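Local structure of lectin-like protein (Entamoeba histolytica HM-1:IMSS-A, 5ZBT) at residues 57-62 with 220-225; 96-101 with 210-215; 137-142 with 152-157; 179-184 with 197-202. The protein is of uncharacterised function, but its legume lectin-like domain, part of a membrane protein resembling the cargo receptor ERGIC-53, may bind mannose-type sugars. One frame throughout, in Å; residues are numbered along the deposited sequence.

Contact 1: residues 57-62 with 220-225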
loop_
_atom_site.group_PDB
_atom_site.type_symbol
_atom_site.label_atom_id
_atom_site.label_comp_id
_atom_site.label_asym_id
_atom_site.label_seq_id
_atom_site.Cartn_x
_atom_site.Cartn_y
_atom_site.Cartn_z
ATOM N N GLN A 57 -4.468 2.973 12.288
ATOM C CA GLN A 57 -5.223 1.741 12.096
ATOM C C GLN A 57 -5.952 1.824 10.769
ATOM O O GLN A 57 -6.680 2.791 10.520
ATOM C CB GLN A 57 -6.219 1.520 13.231
ATOM C CG GLN A 57 -7.162 0.345 12.997
ATOM C CD GLN A 57 -8.317 0.305 14.020
ATOM O OE1 GLN A 57 -8.107 -0.037 15.188
ATOM N NE2 GLN A 57 -9.521 0.688 13.588
ATOM N N ILE A 58 -5.723 0.840 9.904
ATOM C CA ILE A 58 -6.494 0.716 8.671
ATOM C C ILE A 58 -7.738 -0.141 8.891
ATOM O O ILE A 58 -8.852 0.297 8.596
ATOM C CB ILE A 58 -5.594 0.166 7.538
ATOM C CG1 ILE A 58 -4.264 0.918 7.512
ATOM C CG2 ILE A 58 -6.264 0.330 6.146
ATOM C CD1 ILE A 58 -4.446 2.389 7.133
ATOM N N THR A 59 -7.579 -1.361 9.435
ATOM C CA THR A 59 -8.698 -2.175 9.905
ATOM C C THR A 59 -8.489 -2.604 11.352
ATOM O O THR A 59 -7.370 -2.962 11.741
ATOM C CB THR A 59 -8.919 -3.458 9.070
ATOM O OG1 THR A 59 -7.726 -4.265 9.064
ATOM C CG2 THR A 59 -9.372 -3.157 7.659
ATOM N N PRO A 60 -9.547 -2.617 12.158
ATOM C CA PRO A 60 -9.511 -3.331 13.441
ATOM C C PRO A 60 -9.863 -4.799 13.215
ATOM O O PRO A 60 -10.200 -5.207 12.097
ATOM C CB PRO A 60 -10.590 -2.616 14.261
ATOM C CG PRO A 60 -11.624 -2.295 13.244
ATOM C CD PRO A 60 -10.848 -1.951 11.953
ATOM N N ASN A 61 -9.788 -5.589 14.295
ATOM C CA ASN A 61 -10.292 -6.962 14.259
ATOM C C ASN A 61 -11.736 -7.003 13.754
ATOM O O ASN A 61 -12.527 -6.088 13.998
ATOM C CB ASN A 61 -10.227 -7.598 15.650
ATOM C CG ASN A 61 -8.807 -7.915 16.087
ATOM O OD1 ASN A 61 -7.940 -8.244 15.272
ATOM N ND2 ASN A 61 -8.565 -7.826 17.386
ATOM N N GLY A 62 -12.083 -8.083 13.047
ATOM C CA GLY A 62 -13.424 -8.241 12.508
ATOM C C GLY A 62 -13.460 -8.737 11.069
ATOM O O GLY A 62 -12.909 -8.083 10.174
ATOM N N THR A 220 -7.380 -10.543 12.633
ATOM C CA THR A 220 -6.376 -9.793 11.884
ATOM C C THR A 220 -6.667 -8.298 11.973
ATOM O O THR A 220 -7.821 -7.868 11.842
ATOM C CB THR A 220 -6.347 -10.222 10.408
ATOM O OG1 THR A 220 -6.092 -11.631 10.307
ATOM C CG2 THR A 220 -5.252 -9.459 9.649
ATOM N N SER A 221 -5.620 -7.502 12.187
ATOM C CA SER A 221 -5.750 -6.043 12.200
ATOM C C SER A 221 -4.595 -5.421 11.417
ATOM O O SER A 221 -3.421 -5.691 11.712
ATOM C CB SER A 221 -5.781 -5.506 13.631
ATOM O OG SER A 221 -5.898 -4.096 13.632
ATOM N N TYR A 222 -4.931 -4.577 10.433
ATOM C CA TYR A 222 -3.948 -3.928 9.570
ATOM C C TYR A 222 -3.713 -2.508 10.049
ATOM O O TYR A 222 -4.666 -1.760 10.298
ATOM C CB TYR A 222 -4.392 -3.934 8.108
ATOM C CG TYR A 222 -4.214 -5.296 7.465
ATOM C CD1 TYR A 222 -2.960 -5.733 7.044
ATOM C CD2 TYR A 222 -5.296 -6.156 7.308
ATOM C CE1 TYR A 222 -2.792 -6.994 6.477
ATOM C CE2 TYR A 222 -5.142 -7.419 6.731
ATOM C CZ TYR A 222 -3.895 -7.824 6.328
ATOM O OH TYR A 222 -3.761 -9.056 5.774
ATOM N N ARG A 223 -2.443 -2.161 10.249
ATOM C CA ARG A 223 -2.110 -0.841 10.764
ATOM C C ARG A 223 -0.773 -0.434 10.170
ATOM O O ARG A 223 0.023 -1.277 9.740
ATOM C CB ARG A 223 -2.104 -0.832 12.310
ATOM C CG ARG A 223 -3.177 -1.785 12.867
ATOM C CD ARG A 223 -3.100 -2.136 14.279
ATOM N NE ARG A 223 -1.778 -2.568 14.679
ATOM C CZ ARG A 223 -1.391 -2.509 15.942
ATOM N NH1 ARG A 223 -2.254 -2.060 16.841
ATOM N NH2 ARG A 223 -0.172 -2.887 16.300
ATOM N N VAL A 224 -0.545 0.876 10.126
ATOM C CA VAL A 224 0.606 1.450 9.437
ATOM C C VAL A 224 1.342 2.367 10.409
ATOM O O VAL A 224 0.736 3.266 11.003
ATOM C CB VAL A 224 0.162 2.202 8.167
ATOM C CG1 VAL A 224 1.245 3.123 7.673
ATOM C CG2 VAL A 224 -0.213 1.197 7.099
ATOM N N GLN A 225 2.642 2.122 10.587
ATOM C CA GLN A 225 3.434 2.930 11.505
ATOM C C GLN A 225 3.812 4.278 10.912
ATOM O O GLN A 225 3.808 5.288 11.621
ATOM C CB GLN A 225 4.702 2.188 11.899
ATOM C CG GLN A 225 4.468 1.086 12.874
ATOM C CD GLN A 225 5.326 1.243 14.098
ATOM O OE1 GLN A 225 6.519 0.921 14.074
ATOM N NE2 GLN A 225 4.726 1.748 15.186
HETATM O O HOH W 1 -6.047 -1.491 15.744
#
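Ile-58 and Thr-59 both turn their backbone N-H groups onto one acceptor, the carbonyl O of Tyr-222, with Ile-58 N at 2.8 Å and Thr-59 N at 3.1 Å. Two successive donors can share that oxygen because the chain turns a corner at Ile-58, where strand 56-59 is broken. Beyond the corner the grip tightens. Ser-221 OG donates to Thr-59 O over 2.7 Å, lying in the carbonyl plane; with chi1 at 180° the hydroxyl swings away from its own backbone N and reaches that oxygen. In return Thr-59 OG1 accepts from Tyr-222 N at 3.1 Å (154°) and sits at the edge of the Tyr-222 ring, in its plane; the same hydroxyl also lies against the side-chain amide of Asn-214. The phenol stretches on to Gly-95 O, so this tyrosine is held at both ends. Toward the interior of the sandwich, the side chains of Ile-58 and Val-224 meet at an angle, CG1 of Ile-58 4.1 Å from CG2 of Val-224, and branched aliphatic side chains suit that buried side.

The other face, carrying Gln-57 and Arg-223, is slacker. A water donates to Gln-57 OE1 at 2.6 Å and only weakly to Ser-221 OG, while Gln-57 NE2 bonds to Pro-48 O. The arginine leads away to Asn-87 and makes a cation-pi contact with Tyr-55. At the exposed end, Asn-61 contributes a C-H...O contact, its CA 3.6 Å from Thr-220 O. Small hydroxyl side chains thus supplement the irregular strand pairing, giving Tyr-222 N an acceptor and Thr-59 O a donor.

Contact 2: residues 96-101 with 210-215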
loop_
_atom_site.group_PDB
_atom_site.type_symbol
_atom_site.label_atom_id
_atom_site.label_comp_id
_atom_site.label_asym_id
_atom_site.label_seq_id
_atom_site.Cartn_x
_atom_site.Cartn_y
_atom_site.Cartn_z
ATOM N N GLY A 96 -6.926 -11.688 4.722
ATOM C CA GLY A 96 -7.010 -10.481 3.920
ATOM C C GLY A 96 -5.669 -10.023 3.373
ATOM O O GLY A 96 -4.747 -10.813 3.132
ATOM N N GLY A 97 -5.571 -8.716 3.156
ATOM C CA GLY A 97 -4.343 -8.120 2.670
ATOM C C GLY A 97 -4.452 -6.611 2.630
ATOM O O GLY A 97 -5.463 -6.028 3.015
ATOM N N MET A 98 -3.402 -5.995 2.110
ATOM C CA MET A 98 -3.206 -4.554 2.084
ATOM C C MET A 98 -2.877 -4.121 0.667
ATOM O O MET A 98 -2.199 -4.842 -0.063
ATOM C CB MET A 98 -2.026 -4.142 2.960
ATOM C CG MET A 98 -2.332 -3.525 4.280
ATOM S SD MET A 98 -0.723 -3.062 4.974
ATOM C CE MET A 98 -0.406 -1.605 3.980
ATOM N N GLY A 99 -3.301 -2.928 0.298
ATOM C CA GLY A 99 -2.938 -2.360 -0.988
ATOM C C GLY A 99 -2.384 -0.961 -0.852
ATOM O O GLY A 99 -2.867 -0.164 -0.043
ATOM N N VAL A 100 -1.360 -0.668 -1.647
ATOM C CA VAL A 100 -0.904 0.695 -1.864
ATOM C C VAL A 100 -1.175 1.042 -3.322
ATOM O O VAL A 100 -0.905 0.240 -4.222
ATOM C CB VAL A 100 0.577 0.871 -1.502
ATOM C CG1 VAL A 100 0.995 2.366 -1.685
ATOM C CG2 VAL A 100 0.815 0.409 -0.084
ATOM N N TRP A 101 -1.731 2.215 -3.555
ATOM C CA TRP A 101 -2.363 2.498 -4.829
ATOM C C TRP A 101 -1.808 3.787 -5.408
ATOM O O TRP A 101 -1.645 4.772 -4.691
ATOM C CB TRP A 101 -3.884 2.615 -4.664
ATOM C CG TRP A 101 -4.587 1.383 -4.117
ATOM C CD1 TRP A 101 -4.651 0.967 -2.803
ATOM C CD2 TRP A 101 -5.370 0.443 -4.873
ATOM N NE1 TRP A 101 -5.418 -0.175 -2.709
ATOM C CE2 TRP A 101 -5.868 -0.515 -3.964
ATOM C CE3 TRP A 101 -5.697 0.322 -6.239
ATOM C CZ2 TRP A 101 -6.672 -1.583 -4.375
ATOM C CZ3 TRP A 101 -6.502 -0.741 -6.643
ATOM C CH2 TRP A 101 -6.977 -1.677 -5.710
ATOM N N ILE A 210 -4.028 3.991 0.393
ATOM C CA ILE A 210 -3.744 2.803 1.185
ATOM C C ILE A 210 -5.079 2.157 1.518
ATOM O O ILE A 210 -6.060 2.856 1.799
ATOM C CB ILE A 210 -2.949 3.133 2.471
ATOM C CG1 ILE A 210 -1.637 3.833 2.123
ATOM C CG2 ILE A 210 -2.658 1.856 3.309
ATOM C CD1 ILE A 210 -0.953 4.466 3.306
ATOM N N SER A 211 -5.127 0.826 1.460
ATOM C CA SER A 211 -6.353 0.087 1.726
ATOM C C SER A 211 -6.011 -1.260 2.340
ATOM O O SER A 211 -4.869 -1.731 2.264
ATOM C CB SER A 211 -7.166 -0.131 0.454
ATOM O OG SER A 211 -6.545 -1.114 -0.345
ATOM N N ALA A 212 -7.024 -1.893 2.933
ATOM C CA ALA A 212 -6.821 -3.228 3.466
ATOM C C ALA A 212 -8.167 -3.890 3.693
ATOM O O ALA A 212 -9.180 -3.222 3.903
ATOM C CB ALA A 212 -6.013 -3.212 4.778
ATOM N N THR A 213 -8.159 -5.211 3.656
ATOM C CA THR A 213 -9.315 -6.003 4.036
ATOM C C THR A 213 -8.845 -7.106 4.975
ATOM O O THR A 213 -7.735 -7.621 4.827
ATOM C CB THR A 213 -10.012 -6.601 2.805
ATOM O OG1 THR A 213 -11.162 -7.336 3.223
ATOM C CG2 THR A 213 -9.074 -7.542 2.038
ATOM N N ASN A 214 -9.673 -7.451 5.963
ATOM C CA ASN A 214 -9.329 -8.609 6.783
ATOM C C ASN A 214 -9.740 -9.931 6.143
ATOM O O ASN A 214 -9.341 -10.995 6.636
ATOM C CB ASN A 214 -9.962 -8.517 8.178
ATOM C CG ASN A 214 -9.458 -7.326 8.990
ATOM O OD1 ASN A 214 -10.175 -6.832 9.877
ATOM N ND2 ASN A 214 -8.250 -6.837 8.679
ATOM N N GLY A 215 -10.513 -9.901 5.062
ATOM C CA GLY A 215 -10.918 -11.161 4.452
ATOM C C GLY A 215 -11.659 -12.047 5.431
ATOM O O GLY A 215 -12.529 -11.593 6.188
#
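Ile-210 opens the pairing by laying CG2 beside the methyl end of Met-98, 4.2 Å from its CE, the two side chains running the same way. Both pack on Leu-84 of the facing sheet, which suits a branched aliphatic and a flexible thioether. Ser-211 follows on the other face. Its backbone exchanges two bonds with Gly-99: the one from Gly-99 N to Ser-211 O is 2.8 Å long and nearly straight (168°), although the donor stands above the carbonyl plane. Its OG, placed between backbone N and carbonyl carbon (chi1 74°), accepts from Trp-101 NE1 at 2.8 Å and also bonds to Phe-113 O, so a small hydroxyl satisfies a buried indole N-H. The indole and this hydroxyl occupy the space where a side chain of Gly-99 would lie.

At Ala-212, whose CB meets Met-98 CG at 3.7 Å, the pairing is that of neighbouring strands 207-213 and 97-103 in one of the two antiparallel sheets of the legume-lectin beta sandwich. A methyl suits this position because Tyr-222 of the opposite sheet closes over it.

Thr-213 then pairs with Gly-97, its N donating to Gly-97 O at 2.9 Å and its O accepting from Gly-97 N. Gly-96 CA makes a C-H...O contact with the same Thr-213 O at 3.1 Å; glycine suits the place because a CB would point straight at that oxygen. Thr-213 OG1 accepts from Gly-215 N in an ST turn, after Asn-214 has left the strand. Gly-215 has a positive phi (58°), easy for glycine, and the hydrogen standing in place of a CB points toward Gly-96 N, where a larger group would be crowded.

Contact 3: residues 137-142 with 152-157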
loop_
_atom_site.group_PDB
_atom_site.type_symbol
_atom_site.label_atom_id
_atom_site.label_comp_id
_atom_site.label_asym_id
_atom_site.label_seq_id
_atom_site.Cartn_x
_atom_site.Cartn_y
_atom_site.Cartn_z
ATOM N N SER A 137 2.084 -8.556 -4.975
ATOM C CA SER A 137 1.659 -8.492 -6.365
ATOM C C SER A 137 1.604 -7.042 -6.811
ATOM O O SER A 137 1.409 -6.131 -6.002
ATOM C CB SER A 137 0.284 -9.106 -6.573
ATOM O OG SER A 137 0.100 -10.215 -5.715
ATOM N N VAL A 138 1.792 -6.832 -8.107
ATOM C CA VAL A 138 1.567 -5.541 -8.735
ATOM C C VAL A 138 0.593 -5.765 -9.875
ATOM O O VAL A 138 0.761 -6.696 -10.670
ATOM C CB VAL A 138 2.865 -4.895 -9.240
ATOM C CG1 VAL A 138 2.542 -3.614 -9.960
ATOM C CG2 VAL A 138 3.817 -4.615 -8.065
ATOM N N LEU A 139 -0.435 -4.923 -9.933
ATOM C CA LEU A 139 -1.522 -5.054 -10.890
ATOM C C LEU A 139 -1.731 -3.690 -11.525
ATOM O O LEU A 139 -2.279 -2.792 -10.882
ATOM C CB LEU A 139 -2.793 -5.524 -10.193
ATOM C CG LEU A 139 -3.815 -6.244 -11.061
ATOM C CD1 LEU A 139 -3.098 -7.262 -11.870
ATOM C CD2 LEU A 139 -4.821 -6.934 -10.187
ATOM N N LYS A 140 -1.292 -3.525 -12.769
ATOM C CA LYS A 140 -1.548 -2.296 -13.511
ATOM C C LYS A 140 -2.839 -2.454 -14.298
ATOM O O LYS A 140 -3.026 -3.452 -14.999
ATOM C CB LYS A 140 -0.398 -1.949 -14.456
ATOM C CG LYS A 140 -0.591 -0.641 -15.203
ATOM C CD LYS A 140 0.718 -0.145 -15.783
ATOM C CE LYS A 140 0.621 1.321 -16.204
ATOM N NZ LYS A 140 -0.190 1.499 -17.461
ATOM N N ASN A 141 -3.721 -1.471 -14.170
ATOM C CA ASN A 141 -5.045 -1.485 -14.769
ATOM C C ASN A 141 -5.217 -0.248 -15.643
ATOM O O ASN A 141 -4.744 0.842 -15.302
ATOM C CB ASN A 141 -6.130 -1.529 -13.675
ATOM C CG ASN A 141 -7.525 -1.813 -14.227
ATOM O OD1 ASN A 141 -7.730 -1.909 -15.449
ATOM N ND2 ASN A 141 -8.497 -1.968 -13.315
ATOM N N ASP A 142 -5.889 -0.427 -16.775
ATOM C CA ASP A 142 -6.171 0.644 -17.724
ATOM C C ASP A 142 -7.661 1.005 -17.728
ATOM O O ASP A 142 -8.246 1.295 -18.769
ATOM C CB ASP A 142 -5.698 0.236 -19.120
ATOM C CG ASP A 142 -5.700 1.404 -20.111
ATOM O OD1 ASP A 142 -5.569 2.573 -19.656
ATOM O OD2 ASP A 142 -5.850 1.150 -21.337
ATOM N N GLU A 152 -3.486 -5.037 -17.473
ATOM C CA GLU A 152 -2.449 -4.563 -18.378
ATOM C C GLU A 152 -1.076 -5.125 -18.006
ATOM O O GLU A 152 -0.250 -5.381 -18.891
ATOM C CB GLU A 152 -2.435 -3.037 -18.390
ATOM C CG GLU A 152 -1.294 -2.455 -19.190
ATOM C CD GLU A 152 -1.353 -0.935 -19.300
ATOM O OE1 GLU A 152 -2.345 -0.320 -18.837
ATOM O OE2 GLU A 152 -0.400 -0.361 -19.870
ATOM N N MET A 153 -0.818 -5.322 -16.712
ATOM C CA MET A 153 0.421 -5.901 -16.203
ATOM C C MET A 153 0.117 -6.588 -14.881
ATOM O O MET A 153 -0.661 -6.068 -14.077
ATOM C CB MET A 153 1.508 -4.853 -15.962
ATOM C CG MET A 153 1.876 -3.974 -17.130
ATOM S SD MET A 153 3.340 -3.012 -16.720
ATOM C CE MET A 153 3.264 -1.718 -17.971
ATOM N N TYR A 154 0.739 -7.746 -14.661
ATOM C CA TYR A 154 0.595 -8.472 -13.400
ATOM C C TYR A 154 1.916 -9.147 -13.056
ATOM O O TYR A 154 2.445 -9.912 -13.858
ATOM C CB TYR A 154 -0.530 -9.513 -13.459
ATOM C CG TYR A 154 -0.580 -10.342 -12.186
ATOM C CD1 TYR A 154 -1.172 -9.848 -11.027
ATOM C CD2 TYR A 154 0.014 -11.588 -12.127
ATOM C CE1 TYR A 154 -1.195 -10.589 -9.846
ATOM C CE2 TYR A 154 -0.001 -12.335 -10.957
ATOM C CZ TYR A 154 -0.607 -11.831 -9.824
ATOM O OH TYR A 154 -0.612 -12.583 -8.672
ATOM N N TYR A 155 2.426 -8.879 -11.860
ATOM C CA TYR A 155 3.691 -9.408 -11.372
ATOM C C TYR A 155 3.498 -9.872 -9.937
ATOM O O TYR A 155 2.647 -9.345 -9.213
ATOM C CB TYR A 155 4.807 -8.355 -11.405
ATOM C CG TYR A 155 5.301 -7.944 -12.786
ATOM C CD1 TYR A 155 4.539 -7.120 -13.606
ATOM C CD2 TYR A 155 6.548 -8.352 -13.252
ATOM C CE1 TYR A 155 4.990 -6.731 -14.860
ATOM C CE2 TYR A 155 7.010 -7.963 -14.507
ATOM C CZ TYR A 155 6.221 -7.157 -15.297
ATOM O OH TYR A 155 6.657 -6.768 -16.531
ATOM N N GLN A 156 4.297 -10.847 -9.512
ATOM C CA GLN A 156 4.154 -11.299 -8.138
ATOM C C GLN A 156 5.475 -11.835 -7.608
ATOM O O GLN A 156 6.411 -12.124 -8.351
ATOM C CB GLN A 156 3.050 -12.350 -8.000
ATOM C CG GLN A 156 3.336 -13.673 -8.668
ATOM C CD GLN A 156 2.136 -14.632 -8.616
ATOM O OE1 GLN A 156 0.975 -14.215 -8.519
ATOM N NE2 GLN A 156 2.424 -15.919 -8.668
ATOM N N CYS A 157 5.536 -11.926 -6.293
ATOM C CA CYS A 157 6.665 -12.493 -5.591
ATOM C C CYS A 157 6.146 -12.959 -4.239
ATOM O O CYS A 157 4.989 -12.722 -3.873
ATOM C CB CYS A 157 7.798 -11.472 -5.435
ATOM S SG CYS A 157 7.709 -10.542 -3.865
HETATM O O HOH W 2 -6.216 -3.270 -17.228
#
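Lys-140 and Glu-152 run side by side, and the ammonium at the lysine tip closes on the carboxylate. NZ stands 3.1 Å from Glu-152 OE2 in a salt bridge whose hydrogen bond is weak, and it is similarly near OE1. The glutamate reaches out fully extended, whereas the lysine, straight along most of its length, bends at its last torsion (chi4 -74°) to bring NZ across. Met-153 flanks the lysine on the same face: its CE touches Lys-140 CD at 3.7 Å, so the thioether lines the aliphatic shaft and in turn rests on Ile-198.

The backbone explains how one lysine meets both neighbours. Glu-152 and Met-153 together face Lys-140 in a classic beta bulge: Lys-140 O receives weak bonds from both their N-H groups, at 3.0 Å from Glu-152 N and 3.4 Å from Met-153 N, while Lys-140 N donates to Met-153 O at 2.9 Å. Farther along this hairpin of strands 135-142 and 153-158, Val-138 and Tyr-155 exchange a regular pair of bonds. On the opposite face Leu-139 CD1 comes to the edge of the Tyr-154 ring, 3.3 Å from Tyr-154 CD1.

Asp-142 OD1 lies 4.4 Å from Glu-152 OE1. The second acid probably makes the glutamate somewhat less acidic, and Lys-140 would offset this. Lys-140 thus combines a charged end, paired with exposed Glu-152, with methylenes packed on Met-153.

Contact 4: residues 179-184 with 197-202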
loop_
_atom_site.group_PDB
_atom_site.type_symbol
_atom_site.label_atom_id
_atom_site.label_comp_id
_atom_site.label_asym_id
_atom_site.label_seq_id
_atom_site.Cartn_x
_atom_site.Cartn_y
_atom_site.Cartn_z
ATOM N N GLU A 179 14.067 6.098 -16.523
ATOM C CA GLU A 179 14.165 4.706 -16.942
ATOM C C GLU A 179 12.820 4.025 -17.071
ATOM O O GLU A 179 12.769 2.903 -17.587
ATOM C CB GLU A 179 15.026 3.923 -15.961
ATOM C CG GLU A 179 16.339 4.603 -15.651
ATOM C CD GLU A 179 17.375 3.631 -15.120
ATOM O OE1 GLU A 179 18.254 4.074 -14.341
ATOM O OE2 GLU A 179 17.301 2.423 -15.464
ATOM N N LYS A 180 11.744 4.658 -16.604
ATOM C CA LYS A 180 10.417 4.040 -16.584
ATOM C C LYS A 180 10.470 2.674 -15.904
ATOM O O LYS A 180 9.915 1.679 -16.386
ATOM C CB LYS A 180 9.833 3.945 -17.996
ATOM C CG LYS A 180 9.580 5.323 -18.617
ATOM C CD LYS A 180 8.631 5.243 -19.798
ATOM C CE LYS A 180 8.410 6.612 -20.420
ATOM N NZ LYS A 180 7.604 7.492 -19.530
ATOM N N LYS A 181 11.145 2.637 -14.757
ATOM C CA LYS A 181 11.399 1.405 -14.029
ATOM C C LYS A 181 10.791 1.510 -12.640
ATOM O O LYS A 181 11.096 2.448 -11.890
ATOM C CB LYS A 181 12.897 1.131 -13.933
ATOM C CG LYS A 181 13.219 -0.325 -13.766
ATOM C CD LYS A 181 14.484 -0.490 -12.975
ATOM C CE LYS A 181 15.665 -0.884 -13.820
ATOM N NZ LYS A 181 16.759 -1.417 -12.924
ATOM N N LEU A 182 9.931 0.554 -12.305
ATOM C CA LEU A 182 9.357 0.438 -10.975
ATOM C C LEU A 182 9.997 -0.749 -10.263
ATOM O O LEU A 182 10.135 -1.827 -10.845
ATOM C CB LEU A 182 7.842 0.274 -11.051
ATOM C CG LEU A 182 7.129 0.073 -9.722
ATOM C CD1 LEU A 182 6.972 1.409 -9.043
ATOM C CD2 LEU A 182 5.783 -0.583 -9.940
ATOM N N ILE A 183 10.394 -0.546 -9.014
ATOM C CA ILE A 183 11.042 -1.578 -8.216
ATOM C C ILE A 183 10.315 -1.668 -6.885
ATOM O O ILE A 183 10.104 -0.647 -6.223
ATOM C CB ILE A 183 12.543 -1.285 -8.005
ATOM C CG1 ILE A 183 13.240 -1.131 -9.363
ATOM C CG2 ILE A 183 13.201 -2.385 -7.198
ATOM C CD1 ILE A 183 14.732 -0.942 -9.270
ATOM N N ILE A 184 9.878 -2.879 -6.534
ATOM C CA ILE A 184 9.268 -3.185 -5.245
ATOM C C ILE A 184 10.252 -4.035 -4.457
ATOM O O ILE A 184 10.735 -5.060 -4.956
ATOM C CB ILE A 184 7.933 -3.939 -5.395
ATOM C CG1 ILE A 184 7.034 -3.295 -6.459
ATOM C CG2 ILE A 184 7.219 -4.018 -4.059
ATOM C CD1 ILE A 184 6.574 -1.913 -6.134
ATOM N N THR A 197 10.613 -6.145 -10.236
ATOM C CA THR A 197 11.068 -5.048 -11.077
ATOM C C THR A 197 10.215 -5.043 -12.334
ATOM O O THR A 197 10.028 -6.095 -12.955
ATOM C CB THR A 197 12.549 -5.202 -11.452
ATOM O OG1 THR A 197 13.339 -5.184 -10.264
ATOM C CG2 THR A 197 12.999 -4.066 -12.331
ATOM N N ILE A 198 9.702 -3.874 -12.709
ATOM C CA ILE A 198 8.921 -3.709 -13.931
ATOM C C ILE A 198 9.609 -2.673 -14.797
ATOM O O ILE A 198 9.758 -1.509 -14.389
ATOM C CB ILE A 198 7.472 -3.279 -13.648
ATOM C CG1 ILE A 198 6.830 -4.171 -12.590
ATOM C CG2 ILE A 198 6.649 -3.310 -14.940
ATOM C CD1 ILE A 198 5.436 -3.767 -12.274
ATOM N N GLU A 199 10.000 -3.078 -15.997
ATOM C CA GLU A 199 10.566 -2.135 -16.948
ATOM C C GLU A 199 9.467 -1.501 -17.800
ATOM O O GLU A 199 8.349 -2.015 -17.907
ATOM C CB GLU A 199 11.593 -2.828 -17.838
ATOM C CG GLU A 199 12.504 -3.754 -17.081
ATOM C CD GLU A 199 13.709 -3.043 -16.497
ATOM O OE1 GLU A 199 13.882 -1.829 -16.765
ATOM O OE2 GLU A 199 14.482 -3.705 -15.764
ATOM N N ASP A 200 9.798 -0.353 -18.384
ATOM C CA ASP A 200 8.928 0.343 -19.337
ATOM C C ASP A 200 7.488 0.485 -18.815
ATOM O O ASP A 200 6.506 0.223 -19.511
ATOM C CB ASP A 200 8.964 -0.353 -20.704
ATOM C CG ASP A 200 8.346 0.491 -21.798
ATOM O OD1 ASP A 200 8.772 1.660 -21.962
ATOM O OD2 ASP A 200 7.429 -0.012 -22.490
ATOM N N ILE A 201 7.364 0.928 -17.567
ATOM C CA ILE A 201 6.069 1.160 -16.940
ATOM C C ILE A 201 5.959 2.648 -16.646
ATOM O O ILE A 201 6.905 3.259 -16.135
ATOM C CB ILE A 201 5.890 0.313 -15.666
ATOM C CG1 ILE A 201 4.563 0.613 -14.981
ATOM C CG2 ILE A 201 7.054 0.505 -14.694
ATOM C CD1 ILE A 201 4.301 -0.344 -13.814
ATOM N N ASP A 202 4.829 3.229 -17.013
ATOM C CA ASP A 202 4.590 4.655 -16.892
ATOM C C ASP A 202 3.758 4.928 -15.655
ATOM O O ASP A 202 2.832 4.177 -15.350
ATOM C CB ASP A 202 3.864 5.169 -18.128
ATOM C CG ASP A 202 4.770 5.955 -19.040
ATOM O OD1 ASP A 202 4.319 6.287 -20.153
ATOM O OD2 ASP A 202 5.918 6.255 -18.632
HETATM O O HOH W 3 16.272 0.386 -17.224
#
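Leu-182 and Ile-198 meet as an antiparallel hydrogen-bonded pair, Leu-182 N donating to Ile-198 O at 2.9 Å and Ile-198 N to Leu-182 O at 2.8 Å, the latter nearly straight at 170°. Both acceptors take their donors in the carbonyl plane. On their buried face Leu-182 CD2 lies alongside Ile-198 CD1 at 4.0 Å, and Leu-182 CB takes Ile-201 CG2 from across at 3.7 Å. Aliphatic residues fit because Met-153 of the facing sheet covers both isoleucines.

On the outer face Lys-181 lies beside Glu-199, its CG 3.4 Å from OE1, but Lys-181 NZ remains 4.3 Å from Glu-199 OE2, too far for a salt bridge. A water donates to Glu-179 OE2 and Glu-199 OE1, bridging two acids whose like charges it probably helps to screen.

What positions this shell is the backbone where the strands end. Lys-180 O, reached by Ile-201 N at 2.9 Å, extends the pairing past Asp-200, whose phi of 49° is accepted more readily by aspartate than by most non-glycine residues. Farther out, Tyr-175 OH bonds to Ile-201 O, tying this return to strand 170-176; beside Tyr-175, Lys-180 and Asp-202 form an ion pair of doubtful geometry. Lys-180, with positive phi, and Lys-181 both face Leu-176 in a G1 beta bulge, at the start of the beta hairpin 181-188/191-198 that forms one border of its sheet in the legume-lectin sandwich.

How the contacts relate
Contacts 2 and 3 lie in one seven-stranded sheet, 15 Å apart between centres, and contacts 1 and 4 in the other, 30 Å apart. The two sheets meet between contacts 1 and 2 and again between contacts 3 and 4. Contacts 1 and 2, with centres 10 Å apart, join where Asn-214 comes against the 57-62 segment. Contacts 3 and 4, 12 Å apart, join through Ile-198 CD1, which is 3.7 Å from Val-138 CG1, and the Cys-157–Cys-195 disulfide ties their strands covalently. No sugar or metal marks a binding site among the four. In legume lectins the sugar site lies in loops over one sheet.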